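Local coordinates for similar to yteR (Bacilus subtilis) (Clostridium acetobutylicum, PDB 4WU0), which probably hydrolyses unsaturated rhamnogalacturonan fragments derived from pectin, as a glycoside hydrolase of family 105 related to YteR, at residues L216-H220 against K221-A225; K296-I299 against N300-L304; V341-P345 against K346-P350. All coordinates share one frame; numbering follows the deposited sequence.

Interaction 1. Residues L216-H220 against K221-A225; sequences LPKNH and KDRNA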
loop_
_atom_site.group_PDB
_atom_site.type_symbol
_atom_site.label_atom_id
_atom_site.label_comp_id
_atom_site.label_asym_id
_atom_site.label_seq_id
_atom_site.Cartn_x
_atom_site.Cartn_y
_atom_site.Cartn_z
ATOM N N LEU A 216 -14.924 4.124 7.052
ATOM C CA LEU A 216 -16.265 3.534 7.086
ATOM C C LEU A 216 -17.187 4.170 8.125
ATOM O O LEU A 216 -16.756 4.545 9.203
ATOM C CB LEU A 216 -16.201 2.034 7.376
ATOM C CG LEU A 216 -15.642 1.087 6.320
ATOM C CD1 LEU A 216 -15.697 -0.339 6.857
ATOM C CD2 LEU A 216 -16.425 1.214 5.002
ATOM N N PRO A 217 -18.486 4.264 7.826
ATOM C CA PRO A 217 -19.424 4.603 8.896
ATOM C C PRO A 217 -19.308 3.624 10.076
ATOM O O PRO A 217 -19.146 2.433 9.843
ATOM C CB PRO A 217 -20.794 4.486 8.203
ATOM C CG PRO A 217 -20.486 4.743 6.752
ATOM C CD PRO A 217 -19.150 4.141 6.513
ATOM N N LYS A 218 -19.378 4.120 11.313
ATOM C CA LYS A 218 -19.218 3.271 12.495
ATOM C C LYS A 218 -20.218 2.129 12.562
ATOM O O LYS A 218 -19.923 1.074 13.125
ATOM C CB LYS A 218 -19.312 4.106 13.776
ATOM C CG LYS A 218 -17.978 4.693 14.206
ATOM C CD LYS A 218 -17.422 5.625 13.144
ATOM C CE LYS A 218 -15.995 6.062 13.433
ATOM N NZ LYS A 218 -15.606 7.196 12.535
ATOM N N ASN A 219 -21.394 2.340 11.981
ATOM C CA ASN A 219 -22.422 1.310 11.969
ATOM C C ASN A 219 -22.461 0.497 10.683
ATOM O O ASN A 219 -23.438 -0.209 10.438
ATOM C CB ASN A 219 -23.798 1.911 12.247
ATOM C CG ASN A 219 -24.287 2.837 11.142
ATOM O OD1 ASN A 219 -23.653 2.973 10.083
ATOM N ND2 ASN A 219 -25.418 3.488 11.390
ATOM N N HIS A 220 -21.422 0.587 9.860
ATOM C CA HIS A 220 -21.464 -0.132 8.598
ATOM C C HIS A 220 -21.551 -1.638 8.830
ATOM O O HIS A 220 -20.857 -2.177 9.680
ATOM C CB HIS A 220 -20.283 0.204 7.701
ATOM C CG HIS A 220 -20.463 -0.290 6.304
ATOM N ND1 HIS A 220 -20.087 -1.553 5.914
ATOM C CD2 HIS A 220 -21.061 0.276 5.228
ATOM C CE1 HIS A 220 -20.427 -1.742 4.651
ATOM N NE2 HIS A 220 -21.032 -0.650 4.216
ATOM N N LYS A 221 -22.398 -2.315 8.058
ATOM C CA LYS A 221 -22.674 -3.728 8.292
ATOM C C LYS A 221 -21.438 -4.635 8.175
ATOM O O LYS A 221 -21.410 -5.713 8.783
ATOM C CB LYS A 221 -23.756 -4.231 7.335
ATOM C CG LYS A 221 -23.335 -4.177 5.885
ATOM C CD LYS A 221 -24.478 -4.583 4.991
ATOM C CE LYS A 221 -24.082 -4.527 3.545
ATOM N NZ LYS A 221 -25.179 -5.079 2.727
ATOM N N ASP A 222 -20.440 -4.209 7.400
ATOM C CA ASP A 222 -19.227 -5.027 7.181
ATOM C C ASP A 222 -18.011 -4.529 7.957
ATOM O O ASP A 222 -16.926 -5.076 7.808
ATOM C CB ASP A 222 -18.851 -5.108 5.692
ATOM C CG ASP A 222 -19.909 -5.796 4.859
ATOM O OD1 ASP A 222 -20.607 -6.698 5.376
ATOM O OD2 ASP A 222 -20.052 -5.433 3.678
ATOM N N ARG A 223 -18.186 -3.504 8.788
ATOM C CA ARG A 223 -17.060 -2.944 9.529
ATOM C C ARG A 223 -16.394 -3.963 10.458
ATOM O O ARG A 223 -15.172 -4.094 10.445
ATOM C CB ARG A 223 -17.505 -1.716 10.301
ATOM C CG ARG A 223 -16.371 -0.910 10.909
ATOM C CD ARG A 223 -16.917 0.385 11.495
ATOM N NE ARG A 223 -15.874 1.171 12.152
ATOM C CZ ARG A 223 -15.528 1.022 13.432
ATOM N NH1 ARG A 223 -16.136 0.121 14.199
ATOM N NH2 ARG A 223 -14.578 1.779 13.952
ATOM N N ASN A 224 -17.183 -4.694 11.233
ATOM C CA ASN A 224 -16.624 -5.735 12.089
ATOM C C ASN A 224 -15.928 -6.837 11.315
ATOM O O ASN A 224 -14.897 -7.343 11.747
ATOM C CB ASN A 224 -17.694 -6.337 12.995
ATOM C CG ASN A 224 -18.112 -5.399 14.079
ATOM O OD1 ASN A 224 -17.469 -4.377 14.304
ATOM N ND2 ASN A 224 -19.193 -5.739 14.776
ATOM N N ALA A 225 -16.484 -7.226 10.178
ATOM C CA ALA A 225 -15.840 -8.232 9.348
ATOM C C ALA A 225 -14.438 -7.801 8.912
ATOM O O ALA A 225 -13.494 -8.593 8.954
ATOM C CB ALA A 225 -16.706 -8.554 8.132
HETATM O O HOH W 1 -14.912 3.485 10.889
HETATM O O HOH W 2 -18.326 -1.830 13.777
HETATM O O HOH W 3 -20.107 -4.316 11.450
#
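The imidazole of His-220 turns over the start of the following turn and takes the amide of Asp-222 on ND1. With CG anti to the backbone N (chi1 -168°), the ring folds beside its own carbonyl and ND1 lies 3.1 Å from Asp-222 N; the bond is nearly straight, though the amide is tilted from the ring plane. Because ND1 accepts, the proton of a neutral ring would sit on NE2, which bonds to Asp-153. The carboxylate of Asp-222 stands well away from coplanar with the imidazole, the two planes 64° apart, and its OD2 is held by Thr-156. The backbone closes the same turn through a hydrogen bond from Arg-223 N to His-220 O, 3.1 Å, the donor lying above the carbonyl plane.

Arg-223 runs back along the preceding loop, extended as far as NE, where the guanidinium turns out of line (chi4 -88°). It lies antiparallel to Leu-216, whose CD1 comes within 4.0 Å of Arg-223 CA. Further out, Arg-223 CD rests 3.4 Å from Pro-217 O, and Lys-218 CA lies over one guanidinium face. At the guanidinium edge, in its plane, one water links NE to Leu-216 O and another accepts from NH1, close to Asn-224 OD1. Two successive type I turns, Pro-217 to His-220 and His-220 to Arg-223, and a histidine side-chain cap form the connection from helix 199-215 to helix 223-240.

Interaction 2. Residues K296-I299 against N300-L304; sequences KGLI and NEFIL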
loop_
_atom_site.group_PDB
_atom_site.type_symbol
_atom_site.label_atom_id
_atom_site.label_comp_id
_atom_site.label_asym_id
_atom_site.label_seq_id
_atom_site.Cartn_x
_atom_site.Cartn_y
_atom_site.Cartn_z
ATOM N N LYS A 296 11.318 -0.015 15.799
ATOM C CA LYS A 296 12.737 0.171 16.032
ATOM C C LYS A 296 13.570 -0.804 15.178
ATOM O O LYS A 296 14.672 -0.480 14.733
ATOM C CB LYS A 296 13.044 0.032 17.523
ATOM C CG LYS A 296 12.669 1.308 18.275
ATOM C CD LYS A 296 13.109 1.310 19.706
ATOM C CE LYS A 296 12.359 0.251 20.457
ATOM N NZ LYS A 296 12.605 0.284 21.931
ATOM N N GLY A 297 13.007 -1.977 14.905
ATOM C CA GLY A 297 13.630 -2.922 14.001
ATOM C C GLY A 297 13.778 -2.394 12.590
ATOM O O GLY A 297 14.753 -2.675 11.906
ATOM N N LEU A 298 12.804 -1.626 12.118
ATOM C CA LEU A 298 12.950 -0.996 10.805
ATOM C C LEU A 298 14.200 -0.101 10.759
ATOM O O LEU A 298 14.956 -0.084 9.782
ATOM C CB LEU A 298 11.732 -0.136 10.494
ATOM C CG LEU A 298 10.358 -0.772 10.491
ATOM C CD1 LEU A 298 9.326 0.311 10.239
ATOM C CD2 LEU A 298 10.289 -1.815 9.408
ATOM N N ILE A 299 14.388 0.698 11.790
ATOM C CA ILE A 299 15.527 1.608 11.855
ATOM C C ILE A 299 16.819 0.809 11.891
ATOM O O ILE A 299 17.784 1.108 11.162
ATOM C CB ILE A 299 15.476 2.487 13.117
ATOM C CG1 ILE A 299 14.154 3.261 13.204
ATOM C CG2 ILE A 299 16.663 3.436 13.183
ATOM C CD1 ILE A 299 13.878 4.171 12.061
ATOM N N ASN A 300 16.860 -0.188 12.776
ATOM C CA ASN A 300 18.064 -0.995 12.929
ATOM C C ASN A 300 18.463 -1.702 11.622
ATOM O O ASN A 300 19.632 -1.725 11.247
ATOM C CB ASN A 300 17.877 -2.047 14.027
ATOM C CG ASN A 300 17.762 -1.442 15.408
ATOM O OD1 ASN A 300 18.229 -0.330 15.656
ATOM N ND2 ASN A 300 17.152 -2.188 16.328
ATOM N N GLU A 301 17.500 -2.296 10.934
ATOM C CA GLU A 301 17.818 -3.115 9.767
ATOM C C GLU A 301 17.985 -2.317 8.485
ATOM O O GLU A 301 18.734 -2.729 7.585
ATOM C CB GLU A 301 16.730 -4.147 9.525
ATOM C CG GLU A 301 16.551 -5.143 10.643
ATOM C CD GLU A 301 17.808 -5.919 10.983
ATOM O OE1 GLU A 301 18.521 -6.324 10.053
ATOM O OE2 GLU A 301 18.071 -6.135 12.180
ATOM N N PHE A 302 17.259 -1.211 8.365
ATOM C CA PHE A 302 17.072 -0.593 7.044
ATOM C C PHE A 302 17.558 0.857 6.898
ATOM O O PHE A 302 17.684 1.345 5.775
ATOM C CB PHE A 302 15.617 -0.678 6.636
ATOM C CG PHE A 302 15.047 -2.072 6.649
ATOM C CD1 PHE A 302 15.670 -3.113 5.986
ATOM C CD2 PHE A 302 13.867 -2.328 7.320
ATOM C CE1 PHE A 302 15.121 -4.367 5.996
ATOM C CE2 PHE A 302 13.326 -3.595 7.337
ATOM C CZ PHE A 302 13.936 -4.606 6.660
ATOM N N ILE A 303 17.790 1.557 8.002
ATOM C CA ILE A 303 18.208 2.955 7.939
ATOM C C ILE A 303 19.714 3.110 8.150
ATOM O O ILE A 303 20.276 2.569 9.090
ATOM C CB ILE A 303 17.446 3.805 9.011
ATOM C CG1 ILE A 303 15.950 3.826 8.725
ATOM C CG2 ILE A 303 17.992 5.216 9.092
ATOM C CD1 ILE A 303 15.544 4.611 7.510
ATOM N N LEU A 304 20.358 3.881 7.272
ATOM C CA LEU A 304 21.739 4.281 7.436
ATOM C C LEU A 304 21.840 5.794 7.232
ATOM O O LEU A 304 21.287 6.342 6.265
ATOM C CB LEU A 304 22.658 3.586 6.416
ATOM C CG LEU A 304 22.943 2.091 6.608
ATOM C CD1 LEU A 304 23.804 1.560 5.450
ATOM C CD2 LEU A 304 23.633 1.838 7.953
#
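Leu-298 lays its CD2 methyl against the ring of Phe-302 one helical turn on, 4.1 Å from CE2. Both side chains have CG beside the backbone N and anti to the carbonyl carbon (chi1 -58° for Leu-298, -55° for Phe-302), which brings the methyl to the ring carbons CD2 and CE2. Glu-301 contributes from the neighbouring position: its CB sits over the centre of one face of the Phe-302 ring, 3.7 Å above the plane. Around this pair, Leu-298 packs on Val-271 of helix 264-279, while Phe-302 reaches Ala-264 and Leu-313.

A second i to i+4 pair occupies another side of the helix. Ile-299 CD1 meets Ile-303 CG1 at 3.9 Å, the two branched chains passing at a slant, and both residues touch Phe-351 of helix 345-360.

The backbone bonds record how the helix runs out. Asn-300 N to Lys-296 O and Glu-301 N to Gly-297 O are each 2.9 Å and fairly straight. Phe-302 N keeps the same length to Leu-298 O but bends to 138° at the hydrogen. Ile-303 N to Ile-299 O stretches to 3.2 Å, with the donor above the carbonyl plane, and Ile-303 is the first residue to leave helical backbone angles. Phe-302 and Leu-304 then pair with strand 311-317 through their backbones. The arrangement is a helix C-terminus passing directly into an edge strand of the small antiparallel sheet, with the Ile-299/Ile-303 pair bridging the change.

Interaction 3. Residues V341-P345 against K346-P350; sequences VSNEP and KGLGP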
loop_
_atom_site.group_PDB
_atom_site.type_symbol
_atom_site.label_atom_id
_atom_site.label_comp_id
_atom_site.label_asym_id
_atom_site.label_seq_id
_atom_site.Cartn_x
_atom_site.Cartn_y
_atom_site.Cartn_z
ATOM N N VAL A 341 16.802 -2.323 -3.712
ATOM C CA VAL A 341 17.290 -0.964 -3.863
ATOM C C VAL A 341 17.119 -0.112 -2.623
ATOM O O VAL A 341 16.392 -0.479 -1.693
ATOM C CB VAL A 341 16.606 -0.277 -5.070
ATOM C CG1 VAL A 341 16.925 -1.019 -6.362
ATOM C CG2 VAL A 341 15.115 -0.206 -4.898
ATOM N N SER A 342 17.796 1.038 -2.635
ATOM C CA SER A 342 17.637 2.047 -1.595
ATOM C C SER A 342 16.825 3.253 -2.100
ATOM O O SER A 342 16.785 3.538 -3.305
ATOM C CB SER A 342 18.995 2.505 -1.105
ATOM O OG SER A 342 19.701 3.168 -2.151
ATOM N N ASN A 343 16.178 3.946 -1.156
ATOM C CA ASN A 343 15.492 5.201 -1.434
ATOM C C ASN A 343 14.469 5.108 -2.558
ATOM O O ASN A 343 14.340 6.005 -3.372
ATOM C CB ASN A 343 16.494 6.328 -1.645
ATOM C CG ASN A 343 17.286 6.615 -0.396
ATOM O OD1 ASN A 343 16.860 6.254 0.708
ATOM N ND2 ASN A 343 18.431 7.244 -0.551
ATOM N N GLU A 344 13.744 4.000 -2.552
ATOM C CA GLU A 344 12.663 3.733 -3.480
ATOM C C GLU A 344 11.336 4.097 -2.821
ATOM O O GLU A 344 11.037 3.637 -1.727
ATOM C CB GLU A 344 12.708 2.252 -3.877
ATOM C CG GLU A 344 11.421 1.634 -4.381
ATOM C CD GLU A 344 10.851 2.352 -5.563
ATOM O OE1 GLU A 344 11.637 2.829 -6.416
ATOM O OE2 GLU A 344 9.605 2.437 -5.634
ATOM N N PRO A 345 10.524 4.913 -3.503
ATOM C CA PRO A 345 9.240 5.339 -2.954
ATOM C C PRO A 345 8.299 4.252 -2.426
ATOM O O PRO A 345 7.552 4.525 -1.481
ATOM C CB PRO A 345 8.631 6.124 -4.115
ATOM C CG PRO A 345 9.814 6.750 -4.758
ATOM C CD PRO A 345 10.851 5.669 -4.730
ATOM N N LYS A 346 8.325 3.049 -2.991
ATOM C CA LYS A 346 7.486 1.974 -2.475
ATOM C C LYS A 346 7.845 1.624 -1.020
ATOM O O LYS A 346 6.995 1.148 -0.271
ATOM C CB LYS A 346 7.591 0.738 -3.353
ATOM C CG LYS A 346 7.012 0.903 -4.748
ATOM C CD LYS A 346 7.320 -0.306 -5.616
ATOM C CE LYS A 346 7.326 0.026 -7.097
ATOM N NZ LYS A 346 8.618 0.578 -7.509
ATOM N N GLY A 347 9.085 1.900 -0.620
ATOM C CA GLY A 347 9.495 1.767 0.776
ATOM C C GLY A 347 9.441 3.071 1.566
ATOM O O GLY A 347 9.083 3.078 2.742
ATOM N N LEU A 348 9.812 4.178 0.919
ATOM C CA LEU A 348 9.882 5.463 1.613
ATOM C C LEU A 348 8.534 5.884 2.172
ATOM O O LEU A 348 8.438 6.365 3.291
ATOM C CB LEU A 348 10.406 6.564 0.681
ATOM C CG LEU A 348 11.845 6.425 0.215
ATOM C CD1 LEU A 348 12.138 7.338 -0.966
ATOM C CD2 LEU A 348 12.803 6.731 1.327
ATOM N N GLY A 349 7.495 5.768 1.374
ATOM C CA GLY A 349 6.172 6.170 1.830
ATOM C C GLY A 349 5.725 5.435 3.074
ATOM O O GLY A 349 5.342 6.054 4.064
ATOM N N PRO A 350 5.742 4.094 3.030
ATOM C CA PRO A 350 5.356 3.333 4.222
ATOM C C PRO A 350 6.241 3.628 5.418
ATOM O O PRO A 350 5.750 3.647 6.542
ATOM C CB PRO A 350 5.505 1.874 3.758
ATOM C CG PRO A 350 5.194 1.954 2.291
ATOM C CD PRO A 350 5.808 3.237 1.827
#
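This is a buried helix-start contact, where the loop leaving strand 340-341 becomes helix 345-360. Glu-344 holds the N-cap position, and its carboxylate folds over to the first-turn amide of Lys-346. CG lies anti to the backbone N (chi1 157°) and the chain folds at chi2, which carries OE2 to 3.0 Å from Lys-346 N in a capping bond. The same OE2 forms a salt bridge with Lys-346 NZ at 2.8 Å, so one oxygen is gripped twice by one residue, from opposite faces of the carboxylate plane. To reach it, the lysine chain curls round the oxygen, with CG 3.1 Å from Glu-344 OE2, and turns at chi4 (83°). Its ammonium also bonds to Tyr-318 O and makes a cation-pi contact with that tyrosine. The ammonium and the backbone amide of Lys-346, both bonded to OE2, would probably favour the ionised carboxylate.

The main-chain oxygen of Glu-344 is shared as well: Gly-347 N, at 2.8 Å, and Leu-348 N, at 3.0 Å, approach it from opposite faces of its plane. Leu-348 leans back towards the loop, placing CD1 3.5 Å from Asn-343 O and 4.3 Å from Pro-345 CD. Asn-343 is fixed by strand 311-317, its OD1 accepting from Leu-313 N and its ND2 bonding to Asn-312. Pro-345 packs on Glu-26 and Thr-30 of helix 25-41. Together these features form a side-chain N-cap, here from a glutamate, followed by proline at N1, a position proline commonly takes, joining the small sheet to the helical body of the glycosidase.

How the interactions relate
From the N terminus, the three contacts follow in series, without nesting or crossing, and each spans one continuous run of chain. Interaction 1 comes first, rounding the connection between helices 199-215 and 223-240 at the surface. Interaction 2 lies where helix 288-302 hands over to strand 303-305, and interaction 3 where strand 340-341 leads into helix 345-360. Their strands are the two outer members of one three-stranded sheet, with 311-317 between them. Interactions 2 and 3 have centres about 13 Å apart, whereas interaction 1 is centred about 32 Å from interaction 3, on the opposite side of the chain's centre. Helix 345-360, begun at interaction 3, packs against the end of helix 288-302 at interaction 2.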